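Local coordinates for protein probable glutathione S-transferase (Bordetella bronchiseptica RB50, PDB 3H1N) that probably binds glutathione and conjugates it to electrophilic substrates, at residues G34-L39 with A85-I90; P75-D80 with L92-E97. All coordinates share one frame; numbering follows the deposited sequence.

Overall arrangement
From the N terminus, the chain runs through strand 22-25 into helix 34-43, then strand 48-50, helix 59-65 and strand 76-79, turns into strand 82-85 and reaches helix 87-97. Contact 1 closes the longer loop, setting 34-39 against 85-90 across 45 intervening residues. Contact 2 closes a short one of 11 residues, with 75-80 facing 92-97. Because the segments alternate along the chain, the two closures cross. Their centres lie about 8 Å apart, and both use helix 87-97, its first turn in contact 1 and its last turns in contact 2. Together they tie helix 34-43 and the sheet to this one helix of the thioredoxin-like domain, and both sites also touch the second subunit.

Contact 1: G34-L39 with A85-I90; sequences GEFVRL and AQTANI
Phe36 and Val37 on helix 34-43 face Thr87 and Ile90 on the first turn of helix 87-97, consistent with two neighbouring helices on one side of a thioredoxin-like sheet, and the CA atoms of Val37 and Thr87 come within 6.8 Å. Just before this pair, Glu35 turns away and takes part in an intrahelical salt bridge, its OE1 receiving Arg38 NH1 at 2.8 Å. Phe36 then touches with its stem: CB meets Thr87 CG2 at 3.7 Å, while the ring lies edge-to-face with His190 and packs on helix 105-127. Val37 brings both methyls into play. Its CG2 lies 4.1 Å from Thr87 CG2, and its CG1 meets Ile90 CG2 at 3.8 Å, the Val37 and Ile90 side chains crossing at about a right angle. With Thr87 chi1 at -55°, CG2 is anti to the backbone N and serves the interface, whereas OG1 lies beside that N and packs on Pro75. Arg38 holds Glu35 OE1 side-on, adding NE at 3.0 Å; its NH2 pairs with Asp50. On the second segment, Asn89 ND2 bonds back to Ala85 O at 3.1 Å and also reaches Leu109 O of the second subunit. The interface between the helices is thus apolar methyl and methylene packing without a directional bond across it, while the charges and amides find partners elsewhere.

Contact 2: P75-D80 with L92-E97; sequences PYLVAD and LFLGVE
Leu77, Ala79 and Asp80 meet Phe93 and Leu94 where strand 76-79 of the thioredoxin-like domain lies against helix 87-97, the helix that follows the strand 76-79 and 82-85 hairpin. The spacing is that of a helix packed on a sheet: the CA atoms of Ala79 and Phe93 are 9.7 Å apart, so side chains alone bridge the gap. Leu77 CD2 and Leu94 CD2 approach to 4.3 Å. The Phe93 ring does the rest, placed by a chi1 of 165° that sets CG anti to the backbone N. Its CE2 lies 4.2 Å from Ala79 CB, which approaches the ring obliquely. Its CZ is 3.6 Å from Asp80 OD1, and that oxygen sits at the ring edge, near the ring plane, with the carboxylate turned 73° from the ring. An acceptor at the hydrogen-bearing rim is probably a mildly favourable electrostatic contact.

In the next shell, Phe93 also packs on Tyr22, Met82 and Ile84, and on Leu109 of the second subunit, so the ring joins sheet, helix and dimer interface. Strand 76-79 is fixed by backbone bonds of Leu77 with Ile84 and of Val78 with Asp23, and Leu77 and Ala79 both point at the helix. Asp80 leaves the strand with a positive phi of 53°, the left-handed conformation that helps turn the chain toward strand 82-85. Preceding the strand, Pro75 follows a cis peptide bond, the hallmark cis-proline of thioredoxin-like folds. At the helix end, Glu97 N bonds to Phe93 O at 2.9 Å. Glu97 OE1 forms a salt bridge with Arg105 of the second subunit, while its OE2 lies 5.5 Å from Asp80 OD1.

Contact 1: G34-L39 with A85-I90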
ATOM      1  N   GLY B  34     -13.073   2.155   4.242  1.00 11.27           N
ATOM      2  CA  GLY B  34     -13.971   2.995   3.461  1.00 11.07           C
ATOM      3  C   GLY B  34     -13.998   4.424   3.975  1.00 11.50           C
ATOM      4  O   GLY B  34     -14.206   5.355   3.203  1.00 11.33           O
ATOM      5  N   GLU B  35     -13.760   4.589   5.275  1.00 10.69           N
ATOM      6  CA  GLU B  35     -13.764   5.901   5.904  1.00 11.03           C
ATOM      7  C   GLU B  35     -12.775   6.888   5.290  1.00 10.60           C
ATOM      8  O   GLU B  35     -13.077   8.075   5.216  1.00  9.26           O
ATOM      9  CB  GLU B  35     -13.549   5.788   7.416  1.00 10.91           C
ATOM     10  CG  GLU B  35     -13.971   7.023   8.207  1.00 12.52           C
ATOM     11  CD  GLU B  35     -15.461   7.351   8.087  1.00 12.05           C
ATOM     12  OE1 GLU B  35     -16.270   6.493   7.664  1.00 13.82           O
ATOM     13  OE2 GLU B  35     -15.823   8.489   8.420  1.00 14.69           O
ATOM     14  N   PHE B  36     -11.617   6.412   4.831  1.00 10.37           N
ATOM     15  CA  PHE B  36     -10.651   7.311   4.191  1.00 11.16           C
ATOM     16  C   PHE B  36     -11.237   7.912   2.905  1.00 10.91           C
ATOM     17  O   PHE B  36     -11.071   9.107   2.618  1.00 11.45           O
ATOM     18  CB  PHE B  36      -9.328   6.600   3.911  1.00 11.29           C
ATOM     19  CG  PHE B  36      -8.589   6.170   5.155  1.00 12.06           C
ATOM     20  CD1 PHE B  36      -7.778   7.074   5.852  1.00 10.76           C
ATOM     21  CD2 PHE B  36      -8.690   4.858   5.621  1.00 13.03           C
ATOM     22  CE1 PHE B  36      -7.084   6.672   6.994  1.00 11.08           C
ATOM     23  CE2 PHE B  36      -8.004   4.447   6.777  1.00 13.38           C
ATOM     24  CZ  PHE B  36      -7.203   5.359   7.465  1.00 11.36           C
ATOM     25  N   VAL B  37     -11.971   7.095   2.164  1.00 10.95           N
ATOM     26  CA  VAL B  37     -12.602   7.547   0.925  1.00 10.70           C
ATOM     27  C   VAL B  37     -13.780   8.475   1.231  1.00 10.64           C
ATOM     28  O   VAL B  37     -13.921   9.546   0.610  1.00  9.92           O
ATOM     29  CB  VAL B  37     -13.027   6.350   0.039  1.00 10.74           C
ATOM     30  CG1 VAL B  37     -13.729   6.835  -1.235  1.00 10.21           C
ATOM     31  CG2 VAL B  37     -11.823   5.510  -0.311  1.00 12.54           C
ATOM     32  N   ARG B  38     -14.591   8.074   2.211  1.00  9.87           N
ATOM     33  CA  ARG B  38     -15.800   8.790   2.598  1.00 11.04           C
ATOM     34  C   ARG B  38     -15.465  10.205   3.079  1.00 10.32           C
ATOM     35  O   ARG B  38     -16.174  11.158   2.741  1.00 10.21           O
ATOM     36  CB  ARG B  38     -16.527   7.999   3.704  1.00 11.28           C
ATOM     37  CG  ARG B  38     -17.987   8.331   3.921  1.00 14.17           C
ATOM     38  CD  ARG B  38     -18.796   7.093   4.363  1.00 14.45           C
ATOM     39  NE  ARG B  38     -18.010   6.264   5.258  1.00 15.75           N
ATOM     40  CZ  ARG B  38     -17.769   4.964   5.098  1.00 14.85           C
ATOM     41  NH1 ARG B  38     -17.003   4.342   5.979  1.00 12.67           N
ATOM     42  NH2 ARG B  38     -18.324   4.279   4.108  1.00 15.08           N
ATOM     43  N   LEU B  39     -14.389  10.349   3.861  1.00  9.43           N
ATOM     44  CA  LEU B  39     -13.960  11.686   4.308  1.00  9.66           C
ATOM     45  C   LEU B  39     -13.625  12.614   3.136  1.00  8.70           C
ATOM     46  O   LEU B  39     -14.031  13.761   3.110  1.00  8.11           O
ATOM     47  CB  LEU B  39     -12.772  11.599   5.283  1.00  9.61           C
ATOM     48  CG  LEU B  39     -13.097  11.131   6.705  1.00 10.13           C
ATOM     49  CD1 LEU B  39     -11.824  10.739   7.431  1.00 11.70           C
ATOM     50  CD2 LEU B  39     -13.859  12.203   7.490  1.00  9.19           C
ATOM     51  N   ALA B  85     -10.310   0.230  -7.257  1.00  8.62           N
ATOM     52  CA  ALA B  85     -10.111  -0.360  -5.927  1.00  9.71           C
ATOM     53  C   ALA B  85      -8.737  -0.012  -5.350  1.00  9.97           C
ATOM     54  O   ALA B  85      -7.897   0.551  -6.054  1.00 10.59           O
ATOM     55  CB  ALA B  85     -10.317  -1.881  -5.986  1.00  8.98           C
ATOM     56  N   GLN B  86      -8.514  -0.410  -4.093  1.00 10.19           N
ATOM     57  CA  GLN B  86      -7.384   0.027  -3.250  1.00 10.73           C
ATOM     58  C   GLN B  86      -7.592   1.473  -2.775  1.00 10.59           C
ATOM     59  O   GLN B  86      -7.681   2.410  -3.590  1.00 10.01           O
ATOM     60  CB  GLN B  86      -6.015  -0.173  -3.927  1.00 10.86           C
ATOM     61  CG  GLN B  86      -5.574  -1.654  -4.106  1.00 12.69           C
ATOM     62  CD  GLN B  86      -4.958  -2.239  -2.823  1.00 13.64           C
ATOM     63  OE1 GLN B  86      -4.841  -1.550  -1.820  1.00 14.13           O
ATOM     64  NE2 GLN B  86      -4.555  -3.504  -2.868  1.00 11.66           N
ATOM     65  N   THR B  87      -7.689   1.638  -1.455  1.00 10.74           N
ATOM     66  CA  THR B  87      -7.985   2.932  -0.847  1.00 11.43           C
ATOM     67  C   THR B  87      -7.097   4.057  -1.385  1.00 11.41           C
ATOM     68  O   THR B  87      -7.613   5.099  -1.792  1.00 10.97           O
ATOM     69  CB  THR B  87      -7.912   2.873   0.705  1.00 11.58           C
ATOM     70  OG1 THR B  87      -8.782   1.837   1.174  1.00 12.82           O
ATOM     71  CG2 THR B  87      -8.332   4.214   1.326  1.00 12.61           C
ATOM     72  N   ALA B  88      -5.783   3.839  -1.400  1.00 11.34           N
ATOM     73  CA  ALA B  88      -4.826   4.839  -1.904  1.00 11.22           C
ATOM     74  C   ALA B  88      -5.031   5.177  -3.395  1.00 10.82           C
ATOM     75  O   ALA B  88      -4.804   6.321  -3.816  1.00 10.85           O
ATOM     76  CB  ALA B  88      -3.389   4.361  -1.665  1.00 11.35           C
ATOM     77  N   ASN B  89      -5.411   4.166  -4.178  1.00 10.66           N
ATOM     78  CA  ASN B  89      -5.692   4.308  -5.620  1.00 10.31           C
ATOM     79  C   ASN B  89      -6.982   5.115  -5.857  1.00 10.30           C
ATOM     80  O   ASN B  89      -6.996   6.032  -6.677  1.00 11.10           O
ATOM     81  CB  ASN B  89      -5.794   2.920  -6.253  1.00 10.27           C
ATOM     82  CG  ASN B  89      -5.720   2.936  -7.785  1.00  9.74           C
ATOM     83  OD1 ASN B  89      -4.932   3.658  -8.394  1.00  7.41           O
ATOM     84  ND2 ASN B  89      -6.543   2.109  -8.401  1.00 10.87           N
ATOM     85  N   ILE B  90      -8.047   4.789  -5.130  1.00  9.42           N
ATOM     86  CA  ILE B  90      -9.288   5.571  -5.194  1.00  9.18           C
ATOM     87  C   ILE B  90      -8.960   7.036  -4.916  1.00  8.75           C
ATOM     88  O   ILE B  90      -9.343   7.918  -5.684  1.00  8.65           O
ATOM     89  CB  ILE B  90     -10.377   5.022  -4.236  1.00  9.52           C
ATOM     90  CG1 ILE B  90     -10.788   3.595  -4.664  1.00  9.23           C
ATOM     91  CG2 ILE B  90     -11.594   5.962  -4.192  1.00  9.60           C
ATOM     92  CD1 ILE B  90     -11.543   2.826  -3.572  1.00 10.73           C
TER

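Contact 2: P75-D80 with L92-E97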
ATOM      1  N   PRO B  75     -12.537  -1.352  -0.059  1.00 11.14           N
ATOM      2  CA  PRO B  75     -13.492  -0.533  -0.814  1.00 10.91           C
ATOM      3  C   PRO B  75     -13.198  -0.460  -2.307  1.00 10.50           C
ATOM      4  O   PRO B  75     -12.056  -0.643  -2.734  1.00 10.58           O
ATOM      5  CB  PRO B  75     -13.319   0.850  -0.202  1.00 10.89           C
ATOM      6  CG  PRO B  75     -11.841   0.883   0.206  1.00 10.98           C
ATOM      7  CD  PRO B  75     -11.565  -0.526   0.692  1.00 11.38           C
ATOM      8  N   TYR B  76     -14.246  -0.210  -3.085  1.00 10.10           N
ATOM      9  CA  TYR B  76     -14.097   0.160  -4.484  1.00  9.61           C
ATOM     10  C   TYR B  76     -15.100   1.259  -4.846  1.00  9.61           C
ATOM     11  O   TYR B  76     -16.127   1.460  -4.166  1.00 10.03           O
ATOM     12  CB  TYR B  76     -14.143  -1.059  -5.432  1.00  9.25           C
ATOM     13  CG  TYR B  76     -15.438  -1.847  -5.392  1.00  9.15           C
ATOM     14  CD1 TYR B  76     -15.645  -2.834  -4.424  1.00  9.90           C
ATOM     15  CD2 TYR B  76     -16.439  -1.618  -6.329  1.00  8.42           C
ATOM     16  CE1 TYR B  76     -16.846  -3.574  -4.382  1.00 11.26           C
ATOM     17  CE2 TYR B  76     -17.640  -2.343  -6.304  1.00 11.65           C
ATOM     18  CZ  TYR B  76     -17.836  -3.320  -5.321  1.00 11.24           C
ATOM     19  OH  TYR B  76     -19.022  -4.020  -5.276  1.00 11.11           O
ATOM     20  N   LEU B  77     -14.742   2.030  -5.840  1.00  9.21           N
ATOM     21  CA  LEU B  77     -15.478   3.173  -6.297  1.00  9.64           C
ATOM     22  C   LEU B  77     -15.796   3.004  -7.767  1.00  9.08           C
ATOM     23  O   LEU B  77     -14.947   2.802  -8.565  1.00  8.73           O
ATOM     24  CB  LEU B  77     -14.673   4.454  -6.087  1.00 10.37           C
ATOM     25  CG  LEU B  77     -15.404   5.774  -6.266  1.00 13.20           C
ATOM     26  CD1 LEU B  77     -16.239   6.081  -5.125  1.00 17.29           C
ATOM     27  CD2 LEU B  77     -14.554   6.891  -6.620  1.00 16.76           C
ATOM     28  N   VAL B  78     -17.056   3.068  -8.075  1.00  9.44           N
ATOM     29  CA  VAL B  78     -17.511   3.049  -9.459  1.00  9.86           C
ATOM     30  C   VAL B  78     -17.802   4.496  -9.865  1.00 10.20           C
ATOM     31  O   VAL B  78     -18.720   5.134  -9.342  1.00  9.98           O
ATOM     32  CB  VAL B  78     -18.740   2.133  -9.657  1.00 10.26           C
ATOM     33  CG1 VAL B  78     -19.007   1.918 -11.146  1.00  9.96           C
ATOM     34  CG2 VAL B  78     -18.495   0.770  -8.976  1.00 10.38           C
ATOM     35  N   ALA B  79     -16.971   5.006 -10.770  1.00 10.23           N
ATOM     36  CA  ALA B  79     -16.929   6.432 -11.110  1.00 10.73           C
ATOM     37  C   ALA B  79     -16.545   6.557 -12.564  1.00 11.16           C
ATOM     38  O   ALA B  79     -15.553   5.961 -12.989  1.00 10.79           O
ATOM     39  CB  ALA B  79     -15.888   7.146 -10.254  1.00 10.02           C
ATOM     40  N   ASP B  80     -17.329   7.317 -13.329  1.00 12.14           N
ATOM     41  CA  ASP B  80     -16.917   7.728 -14.672  1.00 13.12           C
ATOM     42  C   ASP B  80     -16.500   6.525 -15.527  1.00 13.55           C
ATOM     43  O   ASP B  80     -15.487   6.574 -16.244  1.00 14.48           O
ATOM     44  CB  ASP B  80     -15.759   8.740 -14.559  1.00 13.53           C
ATOM     45  CG  ASP B  80     -16.186  10.062 -13.926  1.00 14.41           C
ATOM     46  OD1 ASP B  80     -15.377  10.673 -13.186  1.00 16.15           O
ATOM     47  OD2 ASP B  80     -17.332  10.491 -14.169  1.00 17.08           O
ATOM     48  N   LEU B  92      -6.012   8.677  -5.010  1.00  7.41           N
ATOM     49  CA  LEU B  92      -5.201   9.194  -6.119  1.00  7.44           C
ATOM     50  C   LEU B  92      -6.060   9.771  -7.277  1.00  7.48           C
ATOM     51  O   LEU B  92      -5.745  10.836  -7.834  1.00  6.94           O
ATOM     52  CB  LEU B  92      -4.267   8.099  -6.668  1.00  7.38           C
ATOM     53  CG  LEU B  92      -3.278   8.517  -7.760  1.00  8.65           C
ATOM     54  CD1 LEU B  92      -2.165   9.393  -7.197  1.00 10.50           C
ATOM     55  CD2 LEU B  92      -2.698   7.274  -8.495  1.00  7.59           C
ATOM     56  N   PHE B  93      -7.117   9.053  -7.649  1.00  7.68           N
ATOM     57  CA  PHE B  93      -8.035   9.520  -8.681  1.00  8.23           C
ATOM     58  C   PHE B  93      -8.727  10.810  -8.242  1.00  8.69           C
ATOM     59  O   PHE B  93      -8.790  11.775  -9.006  1.00  8.45           O
ATOM     60  CB  PHE B  93      -9.071   8.439  -9.064  1.00  8.46           C
ATOM     61  CG  PHE B  93     -10.229   8.980  -9.852  1.00  9.34           C
ATOM     62  CD1 PHE B  93     -10.049   9.409 -11.172  1.00 10.37           C
ATOM     63  CD2 PHE B  93     -11.481   9.115  -9.260  1.00 12.05           C
ATOM     64  CE1 PHE B  93     -11.117   9.942 -11.907  1.00 11.96           C
ATOM     65  CE2 PHE B  93     -12.572   9.663  -9.984  1.00 11.92           C
ATOM     66  CZ  PHE B  93     -12.386  10.068 -11.305  1.00 11.24           C
ATOM     67  N   LEU B  94      -9.233  10.823  -7.011  1.00  8.72           N
ATOM     68  CA  LEU B  94      -9.941  12.006  -6.504  1.00  9.02           C
ATOM     69  C   LEU B  94      -9.027  13.215  -6.406  1.00  9.56           C
ATOM     70  O   LEU B  94      -9.456  14.354  -6.652  1.00  9.67           O
ATOM     71  CB  LEU B  94     -10.592  11.719  -5.148  1.00  8.52           C
ATOM     72  CG  LEU B  94     -11.579  10.546  -5.161  1.00 10.08           C
ATOM     73  CD1 LEU B  94     -12.165  10.284  -3.773  1.00 11.59           C
ATOM     74  CD2 LEU B  94     -12.697  10.775  -6.202  1.00 10.36           C
ATOM     75  N   GLY B  95      -7.772  12.959  -6.044  1.00 10.07           N
ATOM     76  CA  GLY B  95      -6.761  14.010  -5.976  1.00 10.61           C
ATOM     77  C   GLY B  95      -6.477  14.656  -7.323  1.00 10.36           C
ATOM     78  O   GLY B  95      -6.315  15.878  -7.411  1.00 10.62           O
ATOM     79  N   VAL B  96      -6.410  13.840  -8.371  1.00 10.42           N
ATOM     80  CA  VAL B  96      -6.089  14.339  -9.699  1.00 10.85           C
ATOM     81  C   VAL B  96      -7.303  14.992 -10.342  1.00 10.85           C
ATOM     82  O   VAL B  96      -7.188  16.058 -10.938  1.00 11.42           O
ATOM     83  CB  VAL B  96      -5.498  13.231 -10.620  1.00 10.42           C
ATOM     84  CG1 VAL B  96      -5.459  13.687 -12.071  1.00 12.49           C
ATOM     85  CG2 VAL B  96      -4.104  12.870 -10.159  1.00 11.35           C
ATOM     86  N   GLU B  97      -8.469  14.370 -10.204  1.00 11.00           N
ATOM     87  CA  GLU B  97      -9.635  14.813 -10.962  1.00 10.86           C
ATOM     88  C   GLU B  97     -10.460  15.885 -10.250  1.00 10.59           C
ATOM     89  O   GLU B  97     -11.056  16.733 -10.918  1.00 11.02           O
ATOM     90  CB  GLU B  97     -10.480  13.611 -11.400  1.00 10.78           C
ATOM     91  CG  GLU B  97     -11.751  13.889 -12.209  1.00 10.99           C
ATOM     92  CD  GLU B  97     -11.601  14.839 -13.406  1.00 11.43           C
ATOM     93  OE1 GLU B  97     -10.504  14.976 -14.026  1.00 10.86           O
ATOM     94  OE2 GLU B  97     -12.640  15.449 -13.746  1.00 12.45           O
TER